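Local coordinates for polysaccharide deacetylase-like protein (Bacillus anthracis, PDB 4V33) that is a putative zinc-dependent polysaccharide deacetylase, required together with a second such protein for osmotic stability and maintenance of cell shape, at residues M174-F187 against I193-D205. Numbering follows the deposited sequence. Where two conformers were deposited one is given.
With ACT (acetate ion), chain E; EDO (1,2-ethanediol), chain G.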
ATOM      1  N   MET A 174     -14.402   6.810  -5.488  1.00 13.53           N
ATOM      2  CA  MET A 174     -13.423   6.225  -6.396  1.00 13.28           C
ATOM      3  C   MET A 174     -13.027   7.207  -7.499  1.00 15.41           C
ATOM      4  O   MET A 174     -11.867   7.250  -7.918  1.00 15.50           O
ATOM      5  CB  MET A 174     -13.941   4.917  -6.984  1.00 14.07           C
ATOM      6  CG  MET A 174     -14.178   3.830  -5.949  1.00 13.49           C
ATOM      7  SD  MET A 174     -12.697   3.297  -5.032  1.00 14.80           S
ATOM      8  CE  MET A 174     -12.891   4.196  -3.494  1.00 15.33           C
ATOM      9  N   LYS A 175     -13.983   8.010  -7.956  1.00 13.53           N
ATOM     10  CA  LYS A 175     -13.684   9.013  -8.971  1.00 14.16           C
ATOM     11  C   LYS A 175     -12.715  10.048  -8.411  1.00 14.42           C
ATOM     12  O   LYS A 175     -11.854  10.562  -9.137  1.00 16.02           O
ATOM     13  CB  LYS A 175     -14.967   9.695  -9.466  1.00 16.67           C
ATOM     14  CG  LYS A 175     -14.740  10.700 -10.584  1.00 20.87           C
ATOM     15  CD  LYS A 175     -16.057  11.264 -11.085  1.00 23.45           C
ATOM     16  CE  LYS A 175     -15.870  12.145 -12.321  1.00 27.75           C
ATOM     17  NZ  LYS A 175     -15.155  13.416 -12.023  1.00 28.85           N
ATOM     18  N   TYR A 176     -12.852  10.355  -7.123  1.00 15.01           N
ATOM     19  CA  TYR A 176     -11.896  11.252  -6.479  1.00 15.09           C
ATOM     20  C   TYR A 176     -10.480  10.670  -6.555  1.00 15.72           C
ATOM     21  O   TYR A 176      -9.525  11.384  -6.869  1.00 16.31           O
ATOM     22  CB  TYR A 176     -12.294  11.569  -5.028  1.00 14.89           C
ATOM     23  CG  TYR A 176     -11.325  12.524  -4.363  1.00 12.72           C
ATOM     24  CD1 TYR A 176     -10.203  12.046  -3.704  1.00 15.25           C
ATOM     25  CD2 TYR A 176     -11.514  13.899  -4.422  1.00 17.35           C
ATOM     26  CE1 TYR A 176      -9.290  12.909  -3.117  1.00 18.08           C
ATOM     27  CE2 TYR A 176     -10.606  14.771  -3.832  1.00 18.73           C
ATOM     28  CZ  TYR A 176      -9.501  14.262  -3.178  1.00 19.97           C
ATOM     29  OH  TYR A 176      -8.590  15.119  -2.592  1.00 21.62           O
ATOM     30  N   LEU A 177     -10.346   9.376  -6.281  1.00 14.79           N
ATOM     31  CA  LEU A 177      -9.040   8.729  -6.382  1.00 14.57           C
ATOM     32  C   LEU A 177      -8.502   8.819  -7.814  1.00 15.74           C
ATOM     33  O   LEU A 177      -7.314   9.113  -8.040  1.00 17.09           O
ATOM     34  CB  LEU A 177      -9.135   7.270  -5.930  1.00 13.52           C
ATOM     35  CG  LEU A 177      -9.585   7.063  -4.486  1.00 13.90           C
ATOM     36  CD1 LEU A 177      -9.545   5.578  -4.135  1.00 13.71           C
ATOM     37  CD2 LEU A 177      -8.695   7.856  -3.545  1.00 14.89           C
ATOM     38  N   LYS A 178      -9.378   8.559  -8.780  1.00 14.89           N
ATOM     39  CA  LYS A 178      -9.014   8.587 -10.196  1.00 16.93           C
ATOM     40  C   LYS A 178      -8.556   9.968 -10.624  1.00 18.34           C
ATOM     41  O   LYS A 178      -7.552  10.105 -11.329  1.00 21.51           O
ATOM     42  CB  LYS A 178     -10.202   8.152 -11.061  1.00 16.16           C
ATOM     43  CG  LYS A 178      -9.945   8.163 -12.565  1.00 19.14           C
ATOM     44  CD  LYS A 178     -11.145   7.609 -13.324  1.00 20.13           C
ATOM     45  CE  LYS A 178     -10.896   7.624 -14.832  1.00 21.36           C
ATOM     46  NZ  LYS A 178     -12.026   7.012 -15.592  1.00 23.37           N
ATOM     47  N   ASP A 179      -9.288  10.993 -10.194  1.00 16.80           N
ATOM     48  CA  ASP A 179      -9.002  12.363 -10.596  1.00 18.74           C
ATOM     49  C   ASP A 179      -7.802  12.995  -9.892  1.00 20.50           C
ATOM     50  O   ASP A 179      -7.304  14.038 -10.332  1.00 24.21           O
ATOM     51  CB  ASP A 179     -10.232  13.246 -10.367  1.00 21.43           C
ATOM     52  CG  ASP A 179     -11.368  12.908 -11.298  1.00 25.66           C
ATOM     53  OD1 ASP A 179     -11.128  12.176 -12.281  1.00 26.72           O
ATOM     54  OD2 ASP A 179     -12.495  13.384 -11.045  1.00 26.88           O
ATOM     55  N   ASN A 180      -7.333  12.375  -8.816  1.00 17.55           N
ATOM     56  CA  ASN A 180      -6.286  12.991  -8.003  1.00 18.06           C
ATOM     57  C   ASN A 180      -4.992  12.198  -7.949  1.00 18.58           C
ATOM     58  O   ASN A 180      -4.152  12.436  -7.089  1.00 21.32           O
ATOM     59  CB  ASN A 180      -6.797  13.307  -6.598  1.00 17.55           C
ATOM     60  CG  ASN A 180      -7.712  14.507  -6.593  1.00 18.74           C
ATOM     61  OD1 ASN A 180      -7.250  15.652  -6.561  1.00 24.55           O
ATOM     62  ND2 ASN A 180      -9.014  14.261  -6.674  1.00 19.06           N
ATOM     63  N   GLY A 181      -4.850  11.258  -8.875  1.00 18.81           N
ATOM     64  CA  GLY A 181      -3.579  10.594  -9.093  1.00 21.13           C
ATOM     65  C   GLY A 181      -3.186   9.563  -8.057  1.00 20.34           C
ATOM     66  O   GLY A 181      -2.006   9.268  -7.900  1.00 20.94           O
ATOM     67  N   TYR A 182      -4.160   9.013  -7.342  1.00 17.07           N
ATOM     68  CA  TYR A 182      -3.878   7.932  -6.405  1.00 15.82           C
ATOM     69  C   TYR A 182      -3.544   6.647  -7.152  1.00 14.68           C
ATOM     70  O   TYR A 182      -4.060   6.401  -8.242  1.00 18.32           O
ATOM     71  CB  TYR A 182      -5.080   7.713  -5.469  1.00 14.27           C
ATOM     72  CG  TYR A 182      -5.198   8.784  -4.413  1.00 13.82           C
ATOM     73  CD1 TYR A 182      -5.775  10.017  -4.709  1.00 14.76           C
ATOM     74  CD2 TYR A 182      -4.704   8.578  -3.131  1.00 15.75           C
ATOM     75  CE1 TYR A 182      -5.859  11.008  -3.746  1.00 15.84           C
ATOM     76  CE2 TYR A 182      -4.784   9.564  -2.166  1.00 17.25           C
ATOM     77  CZ  TYR A 182      -5.368  10.775  -2.480  1.00 18.02           C
ATOM     78  OH  TYR A 182      -5.451  11.765  -1.526  1.00 23.35           O
ATOM     79  N   THR A 183      -2.680   5.827  -6.555  1.00 14.50           N
ATOM     80  CA  THR A 183      -2.375   4.519  -7.114  1.00 15.24           C
ATOM     81  C   THR A 183      -2.987   3.454  -6.209  1.00 15.29           C
ATOM     82  O   THR A 183      -2.547   3.246  -5.072  1.00 16.12           O
ATOM     83  CB  THR A 183      -0.849   4.274  -7.234  1.00 17.09           C
ATOM     84  OG1 THR A 183      -0.245   5.331  -7.984  1.00 17.77           O
ATOM     85  CG2 THR A 183      -0.576   2.943  -7.930  1.00 19.13           C
ATOM     86  N   LEU A 184      -4.026   2.798  -6.710  1.00 15.11           N
ATOM     87  CA  LEU A 184      -4.688   1.748  -5.937  1.00 14.12           C
ATOM     88  C   LEU A 184      -3.825   0.493  -5.953  1.00 14.80           C
ATOM     89  O   LEU A 184      -3.312   0.089  -7.004  1.00 15.67           O
ATOM     90  CB  LEU A 184      -6.085   1.466  -6.496  1.00 15.21           C
ATOM     91  CG  LEU A 184      -7.201   2.441  -6.081  1.00 14.27           C
ATOM     92  CD1 LEU A 184      -6.979   3.878  -6.574  1.00 14.27           C
ATOM     93  CD2 LEU A 184      -8.555   1.926  -6.561  1.00 17.99           C
ATOM     94  N   LEU A 185      -3.649  -0.099  -4.777  1.00 13.44           N
ATOM     95  CA  LEU A 185      -2.812  -1.278  -4.614  1.00 12.76           C
ATOM     96  C   LEU A 185      -3.534  -2.365  -3.843  1.00 12.34           C
ATOM     97  O   LEU A 185      -4.529  -2.111  -3.155  1.00 14.59           O
ATOM     98  CB  LEU A 185      -1.531  -0.934  -3.848  1.00 14.08           C
ATOM     99  CG  LEU A 185      -0.575   0.061  -4.502  1.00 15.62           C
ATOM    100  CD1 LEU A 185       0.587   0.345  -3.558  1.00 19.05           C
ATOM    101  CD2 LEU A 185      -0.071  -0.466  -5.844  1.00 16.28           C
ATOM    102  N   THR A 186      -3.013  -3.581  -3.967  1.00 14.95           N
ATOM    103  CA  THR A 186      -3.409  -4.701  -3.116  1.00 13.43           C
ATOM    104  C   THR A 186      -2.138  -5.270  -2.498  1.00 13.37           C
ATOM    105  O   THR A 186      -1.041  -4.863  -2.869  1.00 15.54           O
ATOM    106  CB  THR A 186      -4.164  -5.793  -3.905  1.00 15.22           C
ATOM    107  OG1 THR A 186      -3.373  -6.231  -5.022  1.00 18.25           O
ATOM    108  CG2 THR A 186      -5.493  -5.250  -4.415  1.00 16.03           C
ATOM    109  N   PHE A 187      -2.252  -6.224  -1.577  1.00 14.21           N
ATOM    110  CA  PHE A 187      -1.078  -6.644  -0.811  1.00 14.03           C
ATOM    111  C   PHE A 187      -0.018  -7.396  -1.617  1.00 17.41           C
ATOM    112  O   PHE A 187       1.131  -7.486  -1.196  1.00 17.44           O
ATOM    113  CB  PHE A 187      -1.495  -7.410   0.459  1.00 16.00           C
ATOM    114  CG  PHE A 187      -2.104  -6.517   1.493  1.00 17.34           C
ATOM    115  CD1 PHE A 187      -1.302  -5.658   2.237  1.00 17.39           C
ATOM    116  CD2 PHE A 187      -3.483  -6.476   1.679  1.00 16.31           C
ATOM    117  CE1 PHE A 187      -1.852  -4.798   3.167  1.00 19.44           C
ATOM    118  CE2 PHE A 187      -4.046  -5.613   2.610  1.00 18.19           C
ATOM    119  CZ  PHE A 187      -3.231  -4.772   3.356  1.00 20.04           C
ATOM    120  N   ILE A 193       4.800   0.231  -2.352  1.00 17.25           N
ATOM    121  CA  ILE A 193       4.176   1.403  -1.724  1.00 15.65           C
ATOM    122  C   ILE A 193       5.010   2.684  -1.814  1.00 15.91           C
ATOM    123  O   ILE A 193       4.449   3.779  -1.843  1.00 17.39           O
ATOM    124  CB  ILE A 193       3.752   1.150  -0.256  1.00 16.01           C
ATOM    125  CG1 ILE A 193       4.955   0.745   0.596  1.00 18.92           C
ATOM    126  CG2 ILE A 193       2.641   0.104  -0.194  1.00 18.49           C
ATOM    127  CD1 ILE A 193       4.673   0.787   2.092  1.00 20.34           C
ATOM    128  N   ASN A 194       6.335   2.551  -1.886  1.00 16.83           N
ATOM    129  CA  ASN A 194       7.207   3.718  -2.021  1.00 16.51           C
ATOM    130  C   ASN A 194       7.646   3.970  -3.460  1.00 17.62           C
ATOM    131  O   ASN A 194       8.379   4.922  -3.738  1.00 19.24           O
ATOM    132  CB  ASN A 194       8.420   3.585  -1.101  1.00 19.32           C
ATOM    133  CG  ASN A 194       8.050   3.758   0.359  1.00 20.32           C
ATOM    134  OD1 ASN A 194       7.488   4.785   0.741  1.00 20.69           O
ATOM    135  ND2 ASN A 194       8.344   2.745   1.178  1.00 19.68           N
ATOM    136  N   LYS A 195       7.162   3.130  -4.370  1.00 17.24           N
ATOM    137  CA  LYS A 195       7.547   3.210  -5.779  1.00 18.05           C
ATOM    138  C   LYS A 195       6.449   3.818  -6.656  1.00 16.16           C
ATOM    139  O   LYS A 195       6.629   3.953  -7.870  1.00 19.49           O
ATOM    140  CB  LYS A 195       7.903   1.816  -6.304  1.00 18.99           C
ATOM    141  CG  LYS A 195       9.041   1.143  -5.547  1.00 22.26           C
ATOM    142  CD  LYS A 195       9.375  -0.209  -6.164  1.00 25.01           C
ATOM    143  CE  LYS A 195      10.341  -1.002  -5.291  1.00 30.96           C
ATOM    144  NZ  LYS A 195      11.653  -0.337  -5.142  1.00 43.04           N
ATOM    145  N   VAL A 196       5.330   4.180  -6.036  1.00 17.27           N
ATOM    146  CA  VAL A 196       4.190   4.752  -6.749  1.00 17.62           C
ATOM    147  C   VAL A 196       3.730   6.036  -6.086  1.00 16.93           C
ATOM    148  O   VAL A 196       4.017   6.288  -4.921  1.00 17.38           O
ATOM    149  CB  VAL A 196       2.990   3.777  -6.809  1.00 17.02           C
ATOM    150  CG1 VAL A 196       3.418   2.456  -7.452  1.00 18.04           C
ATOM    151  CG2 VAL A 196       2.378   3.557  -5.406  1.00 17.21           C
ATOM    152  N   ASN A 197       3.016   6.852  -6.845  1.00 17.01           N
ATOM    153  CA  ASN A 197       2.458   8.092  -6.333  0.52 16.61           C
ATOM    154  C   ASN A 197       1.182   7.820  -5.546  1.00 16.60           C
ATOM    155  O   ASN A 197       0.330   7.048  -5.996  1.00 16.65           O
ATOM    156  CB  ASN A 197       2.140   9.028  -7.498  0.52 14.60           C
ATOM    157  CG  ASN A 197       1.680  10.396  -7.044  0.52 21.79           C
ATOM    158  OD1 ASN A 197       0.570  10.830  -7.360  0.52 33.75           O
ATOM    159  ND2 ASN A 197       2.534  11.088  -6.302  0.52 17.37           N
ATOM    160  N   LYS A 198       1.058   8.451  -4.384  1.00 15.34           N
ATOM    161  CA  LYS A 198      -0.167   8.384  -3.585  1.00 16.05           C
ATOM    162  C   LYS A 198      -0.755   6.977  -3.462  1.00 16.78           C
ATOM    163  O   LYS A 198      -1.882   6.724  -3.900  1.00 15.67           O
ATOM    164  CB  LYS A 198      -1.211   9.340  -4.167  1.00 17.64           C
ATOM    165  CG  LYS A 198      -0.789  10.799  -4.152  1.00 18.42           C
ATOM    166  CD  LYS A 198      -1.927  11.681  -4.660  1.00 20.53           C
ATOM    167  CE  LYS A 198      -1.499  13.123  -4.762  1.00 24.20           C
ATOM    168  NZ  LYS A 198      -2.646  13.980  -5.174  1.00 25.67           N
ATOM    169  N   PRO A 199       0.010   6.050  -2.877  1.00 15.63           N
ATOM    170  CA  PRO A 199      -0.494   4.686  -2.684  1.00 14.63           C
ATOM    171  C   PRO A 199      -1.721   4.667  -1.783  1.00 15.42           C
ATOM    172  O   PRO A 199      -1.804   5.441  -0.831  1.00 16.46           O
ATOM    173  CB  PRO A 199       0.675   3.983  -1.976  1.00 17.38           C
ATOM    174  CG  PRO A 199       1.418   5.104  -1.287  1.00 16.34           C
ATOM    175  CD  PRO A 199       1.348   6.236  -2.281  1.00 16.53           C
ATOM    176  N   ILE A 200      -2.668   3.790  -2.091  1.00 12.57           N
ATOM    177  CA  ILE A 200      -3.860   3.635  -1.271  1.00 12.32           C
ATOM    178  C   ILE A 200      -4.418   2.226  -1.461  1.00 13.33           C
ATOM    179  O   ILE A 200      -4.313   1.659  -2.553  1.00 14.08           O
ATOM    180  CB  ILE A 200      -4.915   4.718  -1.615  1.00 11.99           C
ATOM    181  CG1 ILE A 200      -6.077   4.684  -0.616  1.00 14.03           C
ATOM    182  CG2 ILE A 200      -5.412   4.583  -3.068  1.00 15.15           C
ATOM    183  CD1 ILE A 200      -6.891   5.994  -0.612  1.00 15.15           C
ATOM    184  N   PHE A 201      -4.977   1.664  -0.392  1.00 14.00           N
ATOM    185  CA  PHE A 201      -5.578   0.338  -0.433  1.00 12.63           C
ATOM    186  C   PHE A 201      -7.069   0.454  -0.191  1.00 14.58           C
ATOM    187  O   PHE A 201      -7.493   0.892   0.876  1.00 18.68           O
ATOM    188  CB  PHE A 201      -4.968  -0.562   0.654  1.00 14.13           C
ATOM    189  CG  PHE A 201      -3.600  -1.075   0.310  1.00 16.56           C
ATOM    190  CD1 PHE A 201      -2.525  -0.208   0.213  1.00 15.41           C
ATOM    191  CD2 PHE A 201      -3.388  -2.425   0.086  1.00 19.74           C
ATOM    192  CE1 PHE A 201      -1.257  -0.676  -0.112  1.00 18.45           C
ATOM    193  CE2 PHE A 201      -2.126  -2.897  -0.235  1.00 18.56           C
ATOM    194  CZ  PHE A 201      -1.065  -2.029  -0.336  1.00 20.86           C
ATOM    195  N   VAL A 202      -7.863   0.086  -1.189  1.00 12.14           N
ATOM    196  CA  VAL A 202      -9.304   0.002  -1.011  1.00 12.42           C
ATOM    197  C   VAL A 202      -9.623  -1.420  -0.546  1.00 13.54           C
ATOM    198  O   VAL A 202      -9.257  -2.389  -1.224  1.00 13.60           O
ATOM    199  CB  VAL A 202     -10.047   0.288  -2.324  1.00 12.84           C
ATOM    200  CG1 VAL A 202     -11.560   0.176  -2.125  1.00 15.35           C
ATOM    201  CG2 VAL A 202      -9.665   1.679  -2.863  1.00 15.19           C
ATOM    202  N   THR A 203     -10.272  -1.543   0.613  1.00 11.71           N
ATOM    203  CA  THR A 203     -10.644  -2.870   1.128  1.00 10.87           C
ATOM    204  C   THR A 203     -12.117  -2.935   1.505  1.00 12.93           C
ATOM    205  O   THR A 203     -12.723  -1.923   1.891  1.00 12.99           O
ATOM    206  CB  THR A 203      -9.785  -3.340   2.356  1.00 12.76           C
ATOM    207  OG1 THR A 203     -10.255  -2.725   3.566  1.00 14.71           O
ATOM    208  CG2 THR A 203      -8.301  -3.032   2.156  1.00 14.70           C
ATOM    209  N   PHE A 204     -12.662  -4.146   1.416  1.00 12.06           N
ATOM    210  CA  PHE A 204     -14.053  -4.446   1.746  1.00 13.49           C
ATOM    211  C   PHE A 204     -14.077  -5.600   2.718  1.00 12.36           C
ATOM    212  O   PHE A 204     -13.353  -6.589   2.532  1.00 13.53           O
ATOM    213  CB  PHE A 204     -14.812  -4.877   0.492  1.00 12.51           C
ATOM    214  CG  PHE A 204     -14.859  -3.835  -0.572  1.00 11.27           C
ATOM    215  CD1 PHE A 204     -13.853  -3.761  -1.520  1.00 13.37           C
ATOM    216  CD2 PHE A 204     -15.908  -2.926  -0.631  1.00 12.49           C
ATOM    217  CE1 PHE A 204     -13.873  -2.793  -2.518  1.00 15.32           C
ATOM    218  CE2 PHE A 204     -15.936  -1.950  -1.630  1.00 13.99           C
ATOM    219  CZ  PHE A 204     -14.915  -1.885  -2.574  1.00 13.34           C
ATOM    220  N   ASP A 205     -14.926  -5.488   3.733  1.00 10.98           N
ATOM    221  CA  ASP A 205     -15.065  -6.556   4.717  1.00 11.82           C
ATOM    222  C   ASP A 205     -16.354  -7.332   4.542  1.00 14.09           C
ATOM    223  O   ASP A 205     -17.438  -6.733   4.487  1.00 15.68           O
ATOM    224  CB  ASP A 205     -15.034  -5.994   6.143  1.00 12.53           C
ATOM    225  CG  ASP A 205     -13.635  -5.598   6.591  1.00 16.96           C
ATOM    226  OD1 ASP A 205     -12.717  -5.562   5.755  1.00 16.93           O
ATOM    227  OD2 ASP A 205     -13.459  -5.327   7.795  1.00 21.21           O
TER
HETATM  228  C   ACT E1363      -5.115  14.764  -2.815  1.00 33.64           C
HETATM  229  O   ACT E1363      -6.065  14.069  -2.399  1.00 24.73           O
HETATM  230  OXT ACT E1363      -3.997  14.210  -2.806  1.00 36.12           O
HETATM  231  CH3 ACT E1363      -5.309  16.173  -3.292  1.00 39.14           C
HETATM  232  C1  EDO G1365      -4.098   4.499 -11.084  1.00 26.39           C
HETATM  233  O1  EDO G1365      -3.958   3.510 -12.106  1.00 24.03           O
HETATM  234  C2  EDO G1365      -5.037   3.986  -9.992  1.00 26.27           C
HETATM  235  O2  EDO G1365      -4.519   2.785  -9.429  1.00 26.59           O
HETATM  236  O   HOH W   1      -6.849  -0.619  -3.693  1.00 14.20           O
HETATM  237  O   HOH W   2      -6.449  -3.181  -1.365  1.00 14.27           O
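Thr183 and Leu185 zip the short strand 183-185 onto strand 199-205 in parallel register. Thr183 N donates to Lys198 O (2.9 Å), Thr183 O accepts Ile200 N, and Leu185 N donates to Ile200 O. Beyond Leu185 the strands diverge; Val202 N donates to one water, which lies 2.8 Å from Leu185 O, and a second water sits near the carbonyl oxygens of Leu185 and Val202. The hydroxyl of Thr183 adds a side-chain bond, OG1 donating in plane to a lone pair of Asn197 O at 2.7 Å; chi1 of -55° sets OG1 beside the backbone N, leaving CG2 to pack on Val196.

Lys198 stretches its extended chain across the Tyr182 ring, CD standing 4.0 Å from the ring centroid almost on the normal, while Leu177 CD2 lies on the opposite face. Its NZ then grips Asn180 O (2.9 Å), just past the end of the helix, and an acetate, probably from the crystallisation liquor, that also accepts from the hydroxyls of Tyr176 and Tyr182.

On one side of the strand pair, Leu184 lies alongside Ile200, and Met174 and Val202 meet tip to tip (SD to CG2, 4.1 Å), seating helix 167-179 on the sheet. On the other, Leu185 CB sits over a face of Phe201, whose CE2 lies over the Phe187 ring with the planes turned by 37°.

Helix 167-179, returning through a tight turn to a short strand parallel to 199-206, is a beta/alpha-barrel element of the polysaccharide deacetylase fold; strand 199-206 ends at the zinc ligand Asp206.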